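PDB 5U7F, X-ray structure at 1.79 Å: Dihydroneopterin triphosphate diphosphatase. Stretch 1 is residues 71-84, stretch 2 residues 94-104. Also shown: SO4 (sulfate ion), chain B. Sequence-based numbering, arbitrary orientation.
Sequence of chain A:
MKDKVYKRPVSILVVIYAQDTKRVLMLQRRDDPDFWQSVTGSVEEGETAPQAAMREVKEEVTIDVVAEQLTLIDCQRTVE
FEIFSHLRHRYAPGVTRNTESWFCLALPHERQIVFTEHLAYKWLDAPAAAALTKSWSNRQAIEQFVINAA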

# COMPACT_ATOMS: atom_id res chain seq x y z
N THR A 71 -0.55 10.56 11.69
CA THR A 71 -1.87 9.97 11.90
C THR A 71 -2.25 9.01 10.76
O THR A 71 -2.45 9.42 9.61
N LEU A 72 -2.32 7.73 11.09
CA LEU A 72 -2.73 6.72 10.13
C LEU A 72 -4.25 6.66 10.10
O LEU A 72 -4.88 6.32 11.09
N ILE A 73 -4.85 7.05 8.98
CA ILE A 73 -6.31 7.10 8.93
C ILE A 73 -6.89 5.82 8.32
O ILE A 73 -6.46 5.38 7.26
N ASP A 74 -7.86 5.25 9.01
CA ASP A 74 -8.61 4.11 8.51
C ASP A 74 -9.67 4.69 7.55
O ASP A 74 -10.52 5.49 7.95
N CYS A 75 -9.56 4.34 6.28
CA CYS A 75 -10.48 4.82 5.25
C CYS A 75 -11.89 4.20 5.33
O CYS A 75 -12.78 4.60 4.58
N GLN A 76 -12.07 3.22 6.21
CA GLN A 76 -13.32 2.47 6.33
C GLN A 76 -13.79 1.98 4.97
O GLN A 76 -14.94 2.19 4.57
N ARG A 77 -12.89 1.30 4.26
CA ARG A 77 -13.20 0.62 3.02
C ARG A 77 -12.44 -0.70 2.95
O ARG A 77 -11.26 -0.78 3.34
N THR A 78 -13.14 -1.73 2.48
CA THR A 78 -12.57 -3.06 2.25
C THR A 78 -13.07 -3.53 0.89
O THR A 78 -14.27 -3.43 0.59
N VAL A 79 -12.16 -4.04 0.06
CA VAL A 79 -12.54 -4.61 -1.23
C VAL A 79 -11.95 -6.00 -1.33
O VAL A 79 -11.07 -6.35 -0.55
N GLU A 80 -12.43 -6.78 -2.29
CA GLU A 80 -11.95 -8.12 -2.56
C GLU A 80 -11.63 -8.24 -4.04
O GLU A 80 -12.38 -7.77 -4.89
N PHE A 81 -10.47 -8.80 -4.37
CA PHE A 81 -10.08 -8.88 -5.76
C PHE A 81 -9.38 -10.20 -6.03
O PHE A 81 -8.94 -10.90 -5.10
N GLU A 82 -9.31 -10.51 -7.32
CA GLU A 82 -8.64 -11.70 -7.79
C GLU A 82 -7.14 -11.47 -7.74
O GLU A 82 -6.62 -10.44 -8.22
N ILE A 83 -6.44 -12.42 -7.13
CA ILE A 83 -4.99 -12.42 -7.09
C ILE A 83 -4.45 -12.59 -8.51
O ILE A 83 -4.90 -13.47 -9.25
N PHE A 84 -3.53 -11.71 -8.90
CA PHE A 84 -2.87 -11.85 -10.19
C PHE A 84 -2.33 -13.27 -10.37
O PHE A 84 -1.65 -13.81 -9.50
N GLY A 94 -5.67 -23.29 -3.78
CA GLY A 94 -7.08 -22.99 -3.90
C GLY A 94 -7.42 -21.55 -3.55
O GLY A 94 -8.58 -21.13 -3.71
N VAL A 95 -6.44 -20.81 -3.05
CA VAL A 95 -6.65 -19.40 -2.70
C VAL A 95 -6.47 -18.53 -3.95
O VAL A 95 -5.40 -18.51 -4.52
N THR A 96 -7.52 -17.84 -4.34
CA THR A 96 -7.52 -16.96 -5.52
C THR A 96 -8.04 -15.53 -5.27
O THR A 96 -7.95 -14.66 -6.15
N ARG A 97 -8.62 -15.30 -4.10
CA ARG A 97 -9.24 -14.00 -3.74
C ARG A 97 -8.48 -13.36 -2.59
O ARG A 97 -8.13 -14.06 -1.64
N ASN A 98 -8.27 -12.05 -2.65
CA ASN A 98 -7.61 -11.31 -1.58
C ASN A 98 -8.53 -10.21 -1.11
O ASN A 98 -9.16 -9.55 -1.91
N THR A 99 -8.63 -10.07 0.20
CA THR A 99 -9.45 -9.03 0.80
C THR A 99 -8.52 -7.95 1.39
O THR A 99 -7.64 -8.24 2.19
N GLU A 100 -8.76 -6.71 1.00
CA GLU A 100 -7.84 -5.61 1.27
C GLU A 100 -8.55 -4.46 1.98
O GLU A 100 -9.55 -3.97 1.46
N SER A 101 -8.00 -4.02 3.10
CA SER A 101 -8.52 -2.84 3.83
C SER A 101 -7.65 -1.61 3.62
O SER A 101 -6.41 -1.71 3.66
N TRP A 102 -8.29 -0.45 3.45
CA TRP A 102 -7.57 0.75 2.99
C TRP A 102 -7.29 1.69 4.15
O TRP A 102 -8.15 1.91 5.00
N PHE A 103 -6.10 2.27 4.12
CA PHE A 103 -5.67 3.33 5.05
C PHE A 103 -5.02 4.48 4.25
O PHE A 103 -4.56 4.31 3.11
N CYS A 104 -4.98 5.66 4.86
CA CYS A 104 -4.43 6.85 4.22
C CYS A 104 -3.38 7.40 5.19
O CYS A 104 -3.56 7.34 6.40

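A strand that runs to E82 pairs antiparallel with strand 97-104, with a bulge between D74 and T78, and their side chains follow the rule of alternation wherever the register is regular. L72 (chi1 t, chi2 p) leaves its backbone sideways, yet its end comes back to F103, CD1 lying 3.9 Å from F103 CB. I73, m and t, sits on the same face as C104 and meets it loosely, CB to CB 4.4 Å. D74 (t) shares the other face with F103, an m rotamer, with D74 CB 3.8 Å from F103 CE2. Its carboxylate also turns to the bulge: D74 OD1 accepts a hydrogen bond from Q76 N at 2.7 Å and lies 2.5 Å from water 1, which also contacts W102 O at 2.7 Å.

At the bulge the alternation breaks. C75 (m) points toward stretch 2 and forms a disulfide with C104, SG to SG 2.1 Å with chi3 113°, while its CB packs 3.9 Å from W102 CB. Q76, with positive phi, points away. R77 (chi1 m) points toward stretch 2 again; W102 CH2 lies over one face of its guanidinium, and R77 NH1 comes obliquely to the indole, 3.4 Å from W102 CZ3.

Regular pairing resumes at T78 (m), whose OG1 hydrogen-bonds S101 OG at 3.0 Å, while its CG2 touches T99 CG2 at 3.4 Å. V79 (m), on the opposite face, packs CG1 4.0 Å from W102 CZ2. The indole is held in turn by its own strand, W102 NE1 donating to E100 OE1 at 2.9 Å.

E80 (t, t) begins the charged end. Its OE2 forms a salt bridge with R97 NE at 2.8 Å, and water 2 links E80 OE1 (3.0 Å) to T99 OG1 (2.9 Å). F81 takes the p rotamer, which brings its ring across to N98: N98 CB lies over one face, E100 CD at the edge, and F81 CZ is 3.5 Å from N98 ND2.

E82 (t, p) folds back so that OE1 bridges to R97 NH1 at 3.2 Å; water 3 joins E82 OE1 (2.6 Å) to T96 OG1 (2.8 Å). R97, m at its first three chi angles, thus serves two carboxylates on one face and still binds the sulfate, NH1 to O2 of SO4 at 2.9 Å, while E82 N reaches O3 of SO4 at 3.2 Å. I83 (m, t) closes the contact, pointing toward stretch 2, with CD1 4.0 Å from V95 CG1 and CG1 4.0 Å from N98 CB.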

# COMPACT_ATOMS: atom_id res chain seq x y z
CB THR A 71 -2.94 11.07 12.03
OG1 THR A 71 -2.51 12.04 12.99
CG2 THR A 71 -4.27 10.48 12.48
CB LEU A 72 -2.13 5.37 10.49
CG LEU A 72 -2.54 4.22 9.58
CD1 LEU A 72 -1.86 4.36 8.24
CD2 LEU A 72 -2.22 2.89 10.24
CB ILE A 73 -6.78 8.31 8.12
CG1 ILE A 73 -6.34 9.60 8.83
CG2 ILE A 73 -8.31 8.27 7.91
CD1 ILE A 73 -6.57 10.84 8.02
CB ASP A 74 -9.23 3.32 9.68
CG ASP A 74 -9.99 2.09 9.24
OD1 ASP A 74 -10.45 2.02 8.07
OD2 ASP A 74 -10.16 1.19 10.10
CB CYS A 75 -9.91 4.53 3.87
SG CYS A 75 -8.42 5.47 3.48
CB GLN A 76 -14.40 3.32 7.02
CG GLN A 76 -14.14 3.61 8.51
CD GLN A 76 -15.39 4.16 9.22
OE1 GLN A 76 -16.45 4.32 8.61
NE2 GLN A 76 -15.27 4.43 10.52
CB ARG A 77 -12.89 1.50 1.82
CG ARG A 77 -13.83 2.72 1.71
CD ARG A 77 -14.35 2.98 0.30
NE ARG A 77 -14.78 1.75 -0.35
CZ ARG A 77 -14.74 1.53 -1.66
NH1 ARG A 77 -14.29 2.46 -2.49
NH2 ARG A 77 -15.16 0.36 -2.14
CB THR A 78 -13.00 -4.07 3.35
OG1 THR A 78 -12.40 -3.73 4.59
CG2 THR A 78 -12.57 -5.47 3.01
CB VAL A 79 -12.04 -3.75 -2.39
CG1 VAL A 79 -12.75 -2.39 -2.37
CG2 VAL A 79 -10.53 -3.61 -2.30
CB GLU A 80 -12.97 -9.16 -2.14
CG GLU A 80 -12.48 -10.59 -2.33
CD GLU A 80 -13.58 -11.63 -2.14
OE1 GLU A 80 -14.12 -11.73 -1.02
OE2 GLU A 80 -13.91 -12.35 -3.12
CB PHE A 81 -9.19 -7.69 -6.16
CG PHE A 81 -7.97 -7.50 -5.32
CD1 PHE A 81 -6.81 -8.23 -5.54
CD2 PHE A 81 -7.96 -6.52 -4.34
CE1 PHE A 81 -5.68 -8.00 -4.76
CE2 PHE A 81 -6.85 -6.31 -3.58
CZ PHE A 81 -5.72 -7.04 -3.79
CB GLU A 82 -9.09 -12.04 -9.20
CG GLU A 82 -8.44 -13.31 -9.80
CD GLU A 82 -9.07 -14.62 -9.32
OE1 GLU A 82 -10.19 -14.59 -8.76
OE2 GLU A 82 -8.41 -15.70 -9.50
CB ILE A 83 -4.48 -13.54 -6.15
CG1 ILE A 83 -5.02 -13.29 -4.75
CG2 ILE A 83 -2.93 -13.60 -6.12
CD1 ILE A 83 -4.73 -14.33 -3.70
CB PHE A 84 -1.72 -10.86 -10.35
CG PHE A 84 -2.15 -9.45 -10.62
CD1 PHE A 84 -3.16 -9.17 -11.51
CD2 PHE A 84 -1.49 -8.40 -10.01
CE1 PHE A 84 -3.54 -7.86 -11.78
CE2 PHE A 84 -1.86 -7.09 -10.27
CZ PHE A 84 -2.89 -6.82 -11.15
CB VAL A 95 -5.67 -18.93 -1.61
CG1 VAL A 95 -5.78 -17.42 -1.42
CG2 VAL A 95 -5.98 -19.60 -0.28
CB THR A 96 -8.38 -17.61 -6.61
OG1 THR A 96 -9.73 -17.74 -6.14
CG2 THR A 96 -7.86 -19.00 -6.99
CB ARG A 97 -10.72 -14.18 -3.31
CG ARG A 97 -11.59 -15.00 -4.28
CD ARG A 97 -11.80 -14.30 -5.60
NE ARG A 97 -12.50 -13.01 -5.41
CZ ARG A 97 -12.60 -12.07 -6.35
NH1 ARG A 97 -12.08 -12.27 -7.54
NH2 ARG A 97 -13.24 -10.94 -6.08
CB ASN A 98 -6.28 -10.71 -2.01
CG ASN A 98 -5.59 -9.97 -0.85
OD1 ASN A 98 -4.82 -10.55 -0.09
ND2 ASN A 98 -5.94 -8.71 -0.67
CB THR A 99 -10.36 -9.59 1.90
OG1 THR A 99 -11.21 -10.62 1.35
CG2 THR A 99 -11.22 -8.49 2.45
CB GLU A 100 -7.28 -5.09 -0.04
CG GLU A 100 -6.33 -3.90 0.04
CD GLU A 100 -5.90 -3.44 -1.36
OE1 GLU A 100 -6.70 -2.77 -2.07
OE2 GLU A 100 -4.76 -3.76 -1.77
CB SER A 101 -8.67 -3.17 5.32
OG SER A 101 -9.62 -4.20 5.47
CB TRP A 102 -8.37 1.52 1.92
CG TRP A 102 -8.57 0.84 0.63
CD1 TRP A 102 -8.01 -0.36 0.23
CD2 TRP A 102 -9.40 1.26 -0.45
NE1 TRP A 102 -8.44 -0.68 -1.02
CE2 TRP A 102 -9.29 0.30 -1.46
CE3 TRP A 102 -10.24 2.36 -0.65
CZ2 TRP A 102 -9.97 0.41 -2.67
CZ3 TRP A 102 -10.91 2.47 -1.85
CH2 TRP A 102 -10.78 1.49 -2.84
CB PHE A 103 -4.69 2.79 6.08
CG PHE A 103 -5.25 1.72 6.97
CD1 PHE A 103 -5.35 0.40 6.53
CD2 PHE A 103 -5.69 2.03 8.24
CE1 PHE A 103 -5.88 -0.57 7.36
CE2 PHE A 103 -6.23 1.05 9.08
CZ PHE A 103 -6.32 -0.24 8.65
CB CYS A 104 -5.55 7.87 3.92
SG CYS A 104 -7.14 7.08 3.40
S SO4 B . -11.74 -8.74 -9.82
O1 SO4 B . -11.86 -9.33 -11.16
O2 SO4 B . -12.27 -9.68 -8.84
O3 SO4 B . -10.32 -8.49 -9.56
O4 SO4 B . -12.50 -7.49 -9.77
O HOH W 1 -10.25 0.55 6.08
O HOH W 2 -14.08 -10.61 1.75
O HOH W 3 -11.42 -16.80 -8.15